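Local coordinates for protein Csc2 (Thermofilum pendens, PDB 4TXD) that is a Cas7-family, RNA-binding protein of a type I-D CRISPR system that carries a zinc ion and probably holds the crRNA guide, at residues I75-L80 with R207-E212; P201-Q206 with D297-N302. All coordinates share one frame; numbering follows the deposited sequence.

Contact 1 (I75-L80 with R207-E212); sequences INMTTL and RRITPE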
loop_
_atom_site.group_PDB
_atom_site.type_symbol
_atom_site.label_atom_id
_atom_site.label_comp_id
_atom_site.label_asym_id
_atom_site.label_seq_id
_atom_site.Cartn_x
_atom_site.Cartn_y
_atom_site.Cartn_z
ATOM N N ILE A 75 10.602 -15.281 -1.241
ATOM C CA ILE A 75 10.205 -16.337 -0.324
ATOM C C ILE A 75 8.709 -16.338 -0.060
ATOM O O ILE A 75 8.051 -15.305 -0.174
ATOM C CB ILE A 75 10.933 -16.223 1.033
ATOM C CG1 ILE A 75 10.531 -14.941 1.752
ATOM C CG2 ILE A 75 12.484 -16.328 0.849
ATOM C CD1 ILE A 75 10.998 -14.887 3.192
ATOM N N ASN A 76 8.194 -17.517 0.275
ATOM C CA ASN A 76 6.796 -17.704 0.673
ATOM C C ASN A 76 6.645 -18.212 2.103
ATOM O O ASN A 76 5.542 -18.230 2.651
ATOM C CB ASN A 76 6.106 -18.700 -0.261
ATOM C CG ASN A 76 5.938 -18.166 -1.677
ATOM O OD1 ASN A 76 5.698 -16.970 -1.889
ATOM N ND2 ASN A 76 6.065 -19.058 -2.658
ATOM N N MET A 77 7.746 -18.683 2.679
ATOM C CA MET A 77 7.721 -19.261 4.019
ATOM C C MET A 77 8.870 -18.673 4.814
ATOM O O MET A 77 9.961 -18.451 4.277
ATOM C CB MET A 77 7.854 -20.795 3.991
ATOM C CG MET A 77 6.754 -21.524 3.265
ATOM S SD MET A 77 5.161 -21.440 4.129
ATOM C CE MET A 77 5.374 -22.639 5.431
ATOM N N THR A 78 8.633 -18.452 6.098
ATOM C CA THR A 78 9.655 -17.865 6.944
ATOM C C THR A 78 9.472 -18.355 8.376
ATOM O O THR A 78 8.411 -18.839 8.740
ATOM C CB THR A 78 9.607 -16.320 6.897
ATOM O OG1 THR A 78 10.802 -15.790 7.475
ATOM C CG2 THR A 78 8.373 -15.777 7.661
ATOM N N THR A 79 10.509 -18.227 9.193
ATOM C CA THR A 79 10.457 -18.771 10.551
ATOM C C THR A 79 10.062 -17.753 11.610
ATOM O O THR A 79 10.647 -16.685 11.698
ATOM C CB THR A 79 11.829 -19.367 10.950
ATOM O OG1 THR A 79 12.161 -20.415 10.038
ATOM C CG2 THR A 79 11.803 -19.915 12.389
ATOM N N LEU A 80 9.103 -18.106 12.437
ATOM C CA LEU A 80 8.781 -17.355 13.610
ATOM C C LEU A 80 9.402 -18.041 14.808
ATOM O O LEU A 80 9.119 -19.157 15.051
ATOM C CB LEU A 80 7.289 -17.348 13.850
ATOM C CG LEU A 80 6.320 -16.512 13.064
ATOM C CD1 LEU A 80 4.935 -16.746 13.614
ATOM C CD2 LEU A 80 6.687 -15.063 13.146
ATOM N N ARG A 207 0.940 -22.341 10.638
ATOM C CA ARG A 207 1.400 -23.040 9.448
ATOM C C ARG A 207 0.252 -23.857 8.876
ATOM O O ARG A 207 0.163 -25.060 9.117
ATOM C CB ARG A 207 2.589 -23.945 9.790
ATOM C CG ARG A 207 3.247 -24.637 8.601
ATOM C CD ARG A 207 4.452 -25.489 9.074
ATOM N NE ARG A 207 5.395 -25.822 7.995
ATOM C CZ ARG A 207 5.167 -26.753 7.076
ATOM N NH1 ARG A 207 4.026 -27.428 7.094
ATOM N NH2 ARG A 207 6.064 -27.005 6.133
ATOM N N ARG A 208 -0.648 -23.207 8.151
ATOM C CA ARG A 208 -1.824 -23.908 7.653
ATOM C C ARG A 208 -1.744 -23.948 6.139
ATOM O O ARG A 208 -2.307 -23.090 5.447
ATOM C CB ARG A 208 -3.119 -23.236 8.147
ATOM C CG ARG A 208 -3.383 -23.491 9.645
ATOM C CD ARG A 208 -4.441 -22.561 10.220
ATOM N NE ARG A 208 -5.733 -22.672 9.539
ATOM C CZ ARG A 208 -6.801 -21.939 9.846
ATOM N NH1 ARG A 208 -6.744 -21.046 10.839
ATOM N NH2 ARG A 208 -7.932 -22.106 9.171
ATOM N N ILE A 209 -0.956 -24.904 5.643
ATOM C CA ILE A 209 -0.714 -25.022 4.210
ATOM C C ILE A 209 -0.938 -26.449 3.738
ATOM O O ILE A 209 -0.833 -27.418 4.508
ATOM C CB ILE A 209 0.708 -24.566 3.814
ATOM C CG1 ILE A 209 1.774 -25.531 4.355
ATOM C CG2 ILE A 209 0.965 -23.118 4.276
ATOM C CD1 ILE A 209 3.174 -25.322 3.737
ATOM N N THR A 210 -1.275 -26.581 2.464
ATOM C CA THR A 210 -1.467 -27.900 1.887
ATOM C C THR A 210 -0.144 -28.673 1.911
ATOM O O THR A 210 0.890 -28.159 1.477
ATOM C CB THR A 210 -1.988 -27.822 0.446
ATOM O OG1 THR A 210 -3.244 -27.125 0.423
ATOM C CG2 THR A 210 -2.194 -29.234 -0.104
ATOM N N PRO A 211 -0.159 -29.896 2.462
ATOM C CA PRO A 211 1.043 -30.742 2.382
ATOM C C PRO A 211 1.331 -31.078 0.925
ATOM O O PRO A 211 0.492 -31.697 0.278
ATOM C CB PRO A 211 0.660 -31.995 3.181
ATOM C CG PRO A 211 -0.511 -31.583 4.016
ATOM C CD PRO A 211 -1.243 -30.538 3.222
ATOM N N GLU A 212 2.482 -30.649 0.414
ATOM C CA GLU A 212 2.762 -30.718 -1.020
ATOM C C GLU A 212 4.211 -31.072 -1.300
ATOM O O GLU A 212 5.117 -30.369 -0.867
ATOM C CB GLU A 212 2.443 -29.384 -1.694
ATOM C CG GLU A 212 2.769 -29.389 -3.177
ATOM C CD GLU A 212 2.206 -30.622 -3.874
ATOM O OE1 GLU A 212 2.997 -31.521 -4.230
ATOM O OE2 GLU A 212 0.971 -30.696 -4.057
#

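Contact 2 (P201-Q206 with D297-N302); sequences PAFATQ and DLAAEN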
loop_
_atom_site.group_PDB
_atom_site.type_symbol
_atom_site.label_atom_id
_atom_site.label_comp_id
_atom_site.label_asym_id
_atom_site.label_seq_id
_atom_site.Cartn_x
_atom_site.Cartn_y
_atom_site.Cartn_z
ATOM N N PRO A 201 6.946 -7.343 5.940
ATOM C CA PRO A 201 6.268 -8.561 5.464
ATOM C C PRO A 201 5.017 -8.802 6.309
ATOM O O PRO A 201 5.011 -8.380 7.464
ATOM C CB PRO A 201 7.303 -9.682 5.703
ATOM C CG PRO A 201 8.621 -8.967 5.956
ATOM C CD PRO A 201 8.245 -7.636 6.570
ATOM N N ALA A 202 3.996 -9.465 5.762
ATOM C CA ALA A 202 2.868 -9.880 6.580
ATOM C C ALA A 202 2.994 -11.371 6.915
ATOM O O ALA A 202 3.109 -12.219 6.020
ATOM C CB ALA A 202 1.555 -9.583 5.883
ATOM N N PHE A 203 3.001 -11.678 8.191
ATOM C CA PHE A 203 3.257 -13.017 8.687
ATOM C C PHE A 203 2.000 -13.797 9.141
ATOM O O PHE A 203 1.242 -13.313 9.904
ATOM C CB PHE A 203 4.198 -12.949 9.880
ATOM C CG PHE A 203 5.523 -12.325 9.603
ATOM C CD1 PHE A 203 5.698 -10.973 9.703
ATOM C CD2 PHE A 203 6.598 -13.094 9.288
ATOM C CE1 PHE A 203 6.909 -10.401 9.467
ATOM C CE2 PHE A 203 7.814 -12.535 9.051
ATOM C CZ PHE A 203 7.972 -11.183 9.134
ATOM N N ALA A 204 1.837 -15.017 8.671
ATOM C CA ALA A 204 0.790 -15.890 9.194
ATOM C C ALA A 204 1.165 -16.302 10.617
ATOM O O ALA A 204 2.347 -16.371 10.957
ATOM C CB ALA A 204 0.603 -17.111 8.308
ATOM N N THR A 205 0.176 -16.538 11.447
ATOM C CA THR A 205 0.442 -16.966 12.813
ATOM C C THR A 205 0.398 -18.480 12.976
ATOM O O THR A 205 0.744 -19.004 13.992
ATOM C CB THR A 205 -0.570 -16.388 13.792
ATOM O OG1 THR A 205 -1.861 -16.763 13.396
ATOM C CG2 THR A 205 -0.493 -14.932 13.828
ATOM N N GLN A 206 -0.043 -19.155 11.939
ATOM C CA GLN A 206 -0.113 -20.611 11.925
ATOM C C GLN A 206 0.390 -21.134 10.596
ATOM O O GLN A 206 0.258 -20.462 9.559
ATOM C CB GLN A 206 -1.552 -21.101 12.160
ATOM C CG GLN A 206 -2.177 -20.652 13.471
ATOM C CD GLN A 206 -3.677 -20.854 13.477
ATOM O OE1 GLN A 206 -4.386 -20.355 12.597
ATOM N NE2 GLN A 206 -4.172 -21.593 14.463
ATOM N N ASP A 297 7.317 -9.189 15.248
ATOM C CA ASP A 297 7.197 -9.314 16.681
ATOM C C ASP A 297 5.769 -9.617 17.086
ATOM O O ASP A 297 5.532 -10.388 17.948
ATOM C CB ASP A 297 7.737 -8.075 17.391
ATOM C CG ASP A 297 9.209 -7.930 17.240
ATOM O OD1 ASP A 297 9.894 -8.919 17.136
ATOM O OD2 ASP A 297 9.690 -6.821 17.236
ATOM N N LEU A 298 4.825 -8.992 16.417
ATOM C CA LEU A 298 3.438 -9.198 16.729
ATOM C C LEU A 298 3.012 -10.623 16.425
ATOM O O LEU A 298 2.344 -11.244 17.186
ATOM C CB LEU A 298 2.575 -8.197 15.996
ATOM C CG LEU A 298 2.732 -6.744 16.434
ATOM C CD1 LEU A 298 1.982 -5.811 15.526
ATOM C CD2 LEU A 298 2.253 -6.575 17.847
ATOM N N ALA A 299 3.434 -11.121 15.293
ATOM C CA ALA A 299 3.125 -12.466 14.905
ATOM C C ALA A 299 3.768 -13.473 15.851
ATOM O O ALA A 299 3.161 -14.405 16.226
ATOM C CB ALA A 299 3.548 -12.728 13.489
ATOM N N ALA A 300 5.004 -13.236 16.214
ATOM C CA ALA A 300 5.713 -14.124 17.113
ATOM C C ALA A 300 5.013 -14.224 18.454
ATOM O O ALA A 300 4.920 -15.265 19.013
ATOM C CB ALA A 300 7.148 -13.698 17.273
ATOM N N GLU A 301 4.496 -13.111 18.917
ATOM C CA GLU A 301 3.678 -13.027 20.108
ATOM C C GLU A 301 2.431 -13.860 20.029
ATOM O O GLU A 301 1.856 -14.163 21.014
ATOM C CB GLU A 301 3.155 -11.612 20.225
ATOM C CG GLU A 301 3.884 -10.715 21.152
ATOM C CD GLU A 301 3.157 -9.399 21.272
ATOM O OE1 GLU A 301 2.041 -9.399 21.769
ATOM O OE2 GLU A 301 3.688 -8.400 20.836
ATOM N N ASN A 302 1.990 -14.123 18.815
ATOM C CA ASN A 302 0.738 -14.789 18.558
ATOM C C ASN A 302 0.879 -16.139 17.836
ATOM O O ASN A 302 -0.064 -16.671 17.370
ATOM C CB ASN A 302 -0.186 -13.875 17.778
ATOM C CG ASN A 302 -0.761 -12.775 18.616
ATOM O OD1 ASN A 302 -1.668 -13.001 19.360
ATOM N ND2 ASN A 302 -0.235 -11.584 18.485
#

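Contact 1 (I75-L80 with R207-E212)
The guanidinium of Arg-207, against which the methyl of Met-77 rests, is gripped at NH2 by a salt bridge to Glu-88 of strand 85-92, the strand beside 77-82 in the sheet. Its NE is also hydrogen-bonded elsewhere, so the methyl packs against a group whose polar bonding is made with other partners. Met-77 CE lies 4.1 Å from Arg-207 NE and approaches the guanidinium obliquely, the two side chains crossing at about a right angle. The arginine chain runs extended from CG to NE, with CG anti to its own backbone nitrogen (chi1 -175°). This straight reach carries the guanidinium from the loop back toward the edge strand. Met-77 behaves the other way: bends at chi2 and at chi3 (-77°) fold its chain, so that the methyl, and not the sulfur, makes the closest approach to the loop. The same methyl meets Ile-209 tip to tip, Met-77 CE to Ile-209 CD1 being 3.9 Å. Ile-209 CD1 sits 3.8 Å above one face of the Arg-207 guanidinium, offset toward the rim. Methionine, isoleucine and arginine thus form a small cluster in which two methyl groups and a charged plane are all in contact. Around it, Met-77 also touches Phe-230, while Ile-209 leans on Pro-90 and Val-233. The contact joins the outermost strand 77-82 to the irregular loop that follows strand 197-204, at the protein surface and away from the zinc site. With 109 Å² buried and apolar, non-directional contact between the two segments, directional bonding of the loop comes instead from the Arg-207 to Glu-88 salt bridge and from backbone hydrogen bonds of Arg-208 with Glu-236 and of Thr-210 with His-234.

Contact 2 (P201-Q206 with D297-N302)
Phe-203 and Ala-299 face each other through their beta carbons, CB to CB at 3.7 Å, the strand residue and the helix residue each directing that bond at the opposite segment. The phenylalanine ring itself leads off along the helix: with CG anti to the carbonyl carbon (chi1 -59°), it presents Ala-299 CB with an oblique approach, and the side chain also touches Val-91. Two residues on, Thr-205 turns to the same side and lies alongside Asn-302, both side chains pointing the same way. Thr-205 CG2 is 4.1 Å from Asn-302 CB, and Thr-205 CB comes to 3.6 Å from the backbone oxygen Asn-302 O. The threonine hydroxyl OG1 takes a different direction, set between the backbone nitrogen and the carbonyl carbon, and is hydrogen-bonded to the carbonyl of Lys-305. CB and the methyl together face Asn-302. This is a helix laid on one face of an antiparallel sheet, as in the RRM-like core of Cas7 proteins: helix 295-301, which follows strand 277-288, packs on strand 197-204, while Ala-204 turns to the other side. Ala-299, with only a methyl, lets the backbones come close, its CA standing 5.6 Å from that of Thr-205. Three residues on, Asn-302 N bonds to Ala-299 O at 2.9 Å. The Asn-302 amide folds back over the last turn and ND2 donates to Leu-298 O at 2.9 Å, nearly straight (N-H...O 160°). The acceptor lies close to the amide plane, although the donor is tilted 30° from the carbonyl plane. That bond fixes the amide's rotation beside Asn-313, while the Leu-298 side chain points away from the amide, toward Ile-242 and Leu-314.

How the contacts relate
The segments 201-206 and 207-212 are consecutive, so one run of chain passes from the buried packing of contact 2 to the surface cluster of contact 1; the centres of the two contacts are about 12 Å apart. Strand 77-82 serves both: Met-77 points to one face of the sheet for contact 1, whereas Thr-78 and Leu-80 point to the opposite face and meet contact 2. Thr-78 CG2 lies 3.6 Å from Phe-203 CE2, and Leu-80 CD2 is 3.9 Å from Ala-299 CB. Strand 85-92 runs between 77-82 and 197-204. Neither contact reaches the zinc ion held by Cys-146, Asp-165, Cys-168 and Cys-171.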